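Local coordinates for TfuA domain-containing protein (Methanosarcina acetivorans, PDB 6XP8) that takes part in peptide backbone thioamidation, probably as the partner of a YcaO enzyme, at residues A[3-9]-A[22-28]; A[8-13]-A[120-124]. The contacts are given in a common frame with arbitrary orientation. Residues are numbered along the deposited sequence.

Interaction 1 (A[3-9]-A[22-28]); sequences AVIFTGN and ANYQPPV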
# COMPACT_ATOMS: atom_id res chain seq x y z
N ALA A 3 -4.69 18.60 8.71
CA ALA A 3 -4.53 17.18 8.41
C ALA A 3 -3.11 16.68 8.65
O ALA A 3 -2.14 17.40 8.40
CB ALA A 3 -4.94 16.88 6.98
N VAL A 4 -3.02 15.45 9.15
CA VAL A 4 -1.76 14.72 9.28
C VAL A 4 -1.86 13.42 8.47
O VAL A 4 -2.86 12.70 8.55
CB VAL A 4 -1.35 14.51 10.77
CG1 VAL A 4 -2.41 13.75 11.57
CG2 VAL A 4 0.01 13.85 10.89
N ILE A 5 -0.83 13.15 7.66
CA ILE A 5 -0.79 11.97 6.78
C ILE A 5 0.45 11.13 7.05
O ILE A 5 1.57 11.63 7.01
CB ILE A 5 -0.82 12.34 5.28
CG1 ILE A 5 -1.94 13.34 4.94
CG2 ILE A 5 -0.86 11.10 4.38
CD1 ILE A 5 -3.34 12.79 5.09
N PHE A 6 0.24 9.84 7.32
CA PHE A 6 1.34 8.91 7.54
C PHE A 6 1.61 8.15 6.25
O PHE A 6 0.81 7.30 5.84
CB PHE A 6 1.01 7.96 8.69
CG PHE A 6 0.76 8.67 10.00
CD1 PHE A 6 1.82 8.95 10.86
CD2 PHE A 6 -0.52 9.07 10.36
CE1 PHE A 6 1.60 9.62 12.06
CE2 PHE A 6 -0.75 9.75 11.55
CZ PHE A 6 0.31 10.01 12.41
N THR A 7 2.73 8.48 5.59
CA THR A 7 3.10 7.90 4.30
C THR A 7 4.63 7.97 4.07
O THR A 7 5.38 8.21 5.02
CB THR A 7 2.23 8.45 3.12
OG1 THR A 7 2.36 7.59 1.97
CG2 THR A 7 2.58 9.89 2.74
N GLY A 8 5.07 7.74 2.84
CA GLY A 8 6.50 7.71 2.52
C GLY A 8 6.87 6.54 1.65
O GLY A 8 7.78 6.65 0.82
N ASN A 9 6.17 5.41 1.85
CA ASN A 9 6.41 4.17 1.10
C ASN A 9 5.60 4.13 -0.20
O ASN A 9 6.18 4.05 -1.29
CB ASN A 9 6.09 2.93 1.95
CG ASN A 9 6.81 2.91 3.29
OD1 ASN A 9 7.87 3.52 3.49
ND2 ASN A 9 6.23 2.18 4.23
N ALA A 22 -0.24 19.20 3.65
CA ALA A 22 -0.61 18.61 4.93
C ALA A 22 0.66 18.38 5.74
O ALA A 22 1.78 18.59 5.24
CB ALA A 22 -1.35 17.29 4.72
N ASN A 23 0.50 17.97 6.99
CA ASN A 23 1.62 17.51 7.79
C ASN A 23 1.92 16.05 7.43
O ASN A 23 1.19 15.14 7.84
CB ASN A 23 1.33 17.66 9.29
CG ASN A 23 2.50 17.24 10.17
OD1 ASN A 23 3.47 16.64 9.71
ND2 ASN A 23 2.41 17.56 11.45
N TYR A 24 2.99 15.85 6.67
CA TYR A 24 3.43 14.50 6.30
C TYR A 24 4.37 13.92 7.34
O TYR A 24 5.37 14.55 7.72
CB TYR A 24 4.02 14.45 4.89
CG TYR A 24 2.95 14.69 3.86
CD1 TYR A 24 2.08 13.65 3.48
CD2 TYR A 24 2.74 15.95 3.31
CE1 TYR A 24 1.05 13.87 2.57
CE2 TYR A 24 1.72 16.18 2.39
CZ TYR A 24 0.88 15.13 2.02
OH TYR A 24 -0.13 15.34 1.12
N GLN A 25 4.02 12.73 7.80
CA GLN A 25 4.77 12.01 8.82
C GLN A 25 5.25 10.68 8.24
O GLN A 25 4.66 10.20 7.26
CB GLN A 25 3.89 11.77 10.06
CG GLN A 25 3.54 13.03 10.85
CD GLN A 25 4.76 13.72 11.46
OE1 GLN A 25 4.97 14.92 11.25
NE2 GLN A 25 5.56 12.97 12.21
N PRO A 26 6.30 10.08 8.83
CA PRO A 26 6.74 8.74 8.39
C PRO A 26 5.65 7.67 8.58
O PRO A 26 4.63 7.95 9.25
CB PRO A 26 7.93 8.45 9.32
CG PRO A 26 8.42 9.79 9.73
CD PRO A 26 7.18 10.62 9.88
N PRO A 27 5.83 6.46 7.99
CA PRO A 27 4.86 5.38 8.22
C PRO A 27 4.49 5.25 9.70
O PRO A 27 5.37 5.31 10.57
CB PRO A 27 5.62 4.14 7.74
CG PRO A 27 6.48 4.66 6.65
CD PRO A 27 6.88 6.05 7.04
N VAL A 28 3.19 5.10 9.98
CA VAL A 28 2.67 5.17 11.35
C VAL A 28 3.13 3.99 12.21
O VAL A 28 3.25 2.86 11.73
CB VAL A 28 1.12 5.36 11.37
CG1 VAL A 28 0.37 4.13 10.87
CG2 VAL A 28 0.62 5.82 12.74

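Interaction 2 (A[8-13]-A[120-124]); sequences GNSISH and TFEPI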
# COMPACT_ATOMS: atom_id res chain seq x y z
N GLY A 8 5.07 7.74 2.84
CA GLY A 8 6.50 7.71 2.52
C GLY A 8 6.87 6.54 1.65
O GLY A 8 7.78 6.65 0.82
N ASN A 9 6.17 5.41 1.85
CA ASN A 9 6.41 4.17 1.10
C ASN A 9 5.60 4.13 -0.20
O ASN A 9 6.18 4.05 -1.29
CB ASN A 9 6.09 2.93 1.95
CG ASN A 9 6.81 2.91 3.29
OD1 ASN A 9 7.87 3.52 3.49
ND2 ASN A 9 6.23 2.18 4.23
N SER A 10 4.28 4.19 -0.09
CA SER A 10 3.37 4.06 -1.24
C SER A 10 3.43 5.29 -2.15
O SER A 10 3.22 5.20 -3.36
CB SER A 10 1.94 3.81 -0.76
OG SER A 10 1.88 2.61 -0.01
N ILE A 11 3.69 6.43 -1.52
CA ILE A 11 3.99 7.69 -2.21
C ILE A 11 4.96 8.45 -1.30
O ILE A 11 4.83 8.43 -0.08
CB ILE A 11 2.71 8.51 -2.55
CG1 ILE A 11 3.04 9.67 -3.49
CG2 ILE A 11 1.97 8.96 -1.28
CD1 ILE A 11 1.85 10.25 -4.24
N SER A 12 5.95 9.10 -1.91
CA SER A 12 6.91 9.89 -1.16
C SER A 12 6.27 11.16 -0.61
O SER A 12 5.24 11.62 -1.14
CB SER A 12 8.13 10.23 -2.03
OG SER A 12 7.77 11.13 -3.07
N HIS A 13 6.86 11.71 0.45
CA HIS A 13 6.42 13.00 1.01
C HIS A 13 6.51 14.09 -0.06
O HIS A 13 5.62 14.91 -0.18
CB HIS A 13 7.27 13.37 2.23
CG HIS A 13 6.99 12.55 3.45
ND1 HIS A 13 7.38 12.94 4.71
CD2 HIS A 13 6.36 11.36 3.60
CE1 HIS A 13 7.00 12.03 5.59
NE2 HIS A 13 6.38 11.06 4.94
N THR A 120 14.94 7.22 4.11
CA THR A 120 14.20 7.96 3.07
C THR A 120 12.74 7.50 2.90
O THR A 120 11.94 8.20 2.29
CB THR A 120 14.90 7.88 1.69
OG1 THR A 120 14.71 6.57 1.13
CG2 THR A 120 16.40 8.20 1.78
N PHE A 121 12.44 6.32 3.44
CA PHE A 121 11.14 5.60 3.30
C PHE A 121 10.86 5.03 1.90
O PHE A 121 9.80 4.43 1.68
CB PHE A 121 9.92 6.41 3.83
CG PHE A 121 10.23 7.35 4.97
CD1 PHE A 121 10.81 6.88 6.16
CD2 PHE A 121 9.90 8.70 4.87
CE1 PHE A 121 11.08 7.76 7.20
CE2 PHE A 121 10.17 9.58 5.92
CZ PHE A 121 10.76 9.11 7.08
N GLU A 122 11.80 5.20 0.96
CA GLU A 122 11.62 4.65 -0.38
C GLU A 122 11.60 3.12 -0.33
O GLU A 122 12.43 2.52 0.35
CB GLU A 122 12.72 5.15 -1.32
CG GLU A 122 12.35 5.10 -2.80
CD GLU A 122 13.47 5.61 -3.70
OE1 GLU A 122 14.58 5.04 -3.65
OE2 GLU A 122 13.23 6.58 -4.45
N PRO A 123 10.62 2.48 -1.02
CA PRO A 123 10.58 1.02 -1.03
C PRO A 123 11.76 0.42 -1.79
O PRO A 123 12.22 0.99 -2.79
CB PRO A 123 9.29 0.70 -1.77
CG PRO A 123 8.45 1.90 -1.60
CD PRO A 123 9.42 3.05 -1.65
N ILE A 124 12.25 -0.71 -1.29
CA ILE A 124 13.26 -1.51 -1.97
C ILE A 124 12.55 -2.61 -2.75
O ILE A 124 12.79 -2.79 -3.95
CB ILE A 124 14.29 -2.10 -0.96
CG1 ILE A 124 14.91 -1.02 -0.06
CG2 ILE A 124 15.35 -2.94 -1.68
CD1 ILE A 124 15.61 0.13 -0.76
O HOH W 1 10.53 8.58 0.01

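Interaction 1 (A[3-9]-A[22-28])
Phe6, the residue most covered here, ends strand 3-6 where it runs beside strand 23-25. Val28 lies over one face of its ring, with Val28 CG2 3.8 Å from the ring centroid and 10° off the normal, a CH-pi contact; Pro26 O approaches the ring edge, 3.4 Å from Phe6 CD1. The backbone beyond strand 23-25 thus bends round the phenyl group. Ile5 points to the other side of the sheet, where Ile5 CB meets Tyr24 CE1 at 3.6 Å and Ile5 CG1 meets Ala22 CB at 4.0 Å; helix 198-215 covers this side, touching Ile5 and Tyr24. Parallel pairing joins the strands: Asn23 N donates to Ala3 O (3.0 Å), Ile5 N to Asn23 O (2.8 Å), Gln25 N to Ile5 O (2.8 Å) and Thr7 N to Gln25 O (3.1 Å). With helix 13-19 between them, the strands form a beta-alpha-beta unit at one border of a five-stranded parallel sheet, in which 23-25 is outermost and 3-6 pairs on its other side with 43-46. Gln25 shares the Phe6 side of the sheet: Gln25 CB lies 3.6 Å from Phe6 CD1 and Gln25 CG 3.6 Å from Val4 CG2, while Phe36 of helix 33-38 packs on both Val4 and Gln25. Past the paired residues both segments continue into loops, where Thr7 O lies 3.3 Å from Pro27 CD.

Interaction 2 (A[8-13]-A[120-124])
A small surface contact, centred on one aromatic side chain and with a water joining the backbones weakly, brings the loop between strand 3-6 and helix 13-19 against the loop that leads to helix 128-140. Phe121 is its centre. Its CA-to-CB bond points toward Gly8, and the two CA atoms are 5.2 Å apart. A side chain on Gly8 would clash with Phe121 CB, and the backbone angles of Gly8 (134/-33) by themselves call for glycine, so the absence of a CB lets the loops come this close. The Phe121 ring continues to His13, where Phe121 CE2 lies 4.0 Å from His13 CE1; the planes are inclined at 42° with centroids 5.5 Å apart. His13 NE2 is hydrogen-bonded to Thr7 O, which holds the imidazole beside the end of strand 3-6. The 8-13 segment follows the first strand of the parallel sheet of an alpha/beta fold and leads into the helix of its beta-alpha-beta unit; Ser12 is the N-cap, its OG hydrogen-bonded to Asp15 N. In segment 120-124, Thr120 OG1 accepts from Glu122 N at 3.2 Å, an ST turn that brackets Phe121. Gly8 O and Phe121 O, both acceptors, stand 3.1 Å apart. A water donates to Thr120 O at 2.7 Å and, more weakly, to Gly8 O at 3.5 Å, linking the two backbones. Asn9 CA makes a CA-H...O contact with Phe121 O at 3.4 Å, and farther along Pro123 CG rests 3.1 Å from Asn9 O.

In the fold
From the N terminus, strand 3-6 runs into the 8-13 loop, helix 13-19 follows, and strand 23-25 returns beside the first strand, so interaction 1 closes a short loop within the first beta-alpha-beta unit. Interaction 2 spans over a hundred residues, bringing the loop before helix 128-140 back to the same unit after the chain has passed through the remaining strands of the sheet. The two contacts cross along the sequence: 8-13 starts within 3-9, sharing Gly8 and Asn9, and runs on before 22-28, while its partner 120-124 lies beyond 22-28. They also touch in space: His13 packs beside Tyr24, and Phe121 on Pro26.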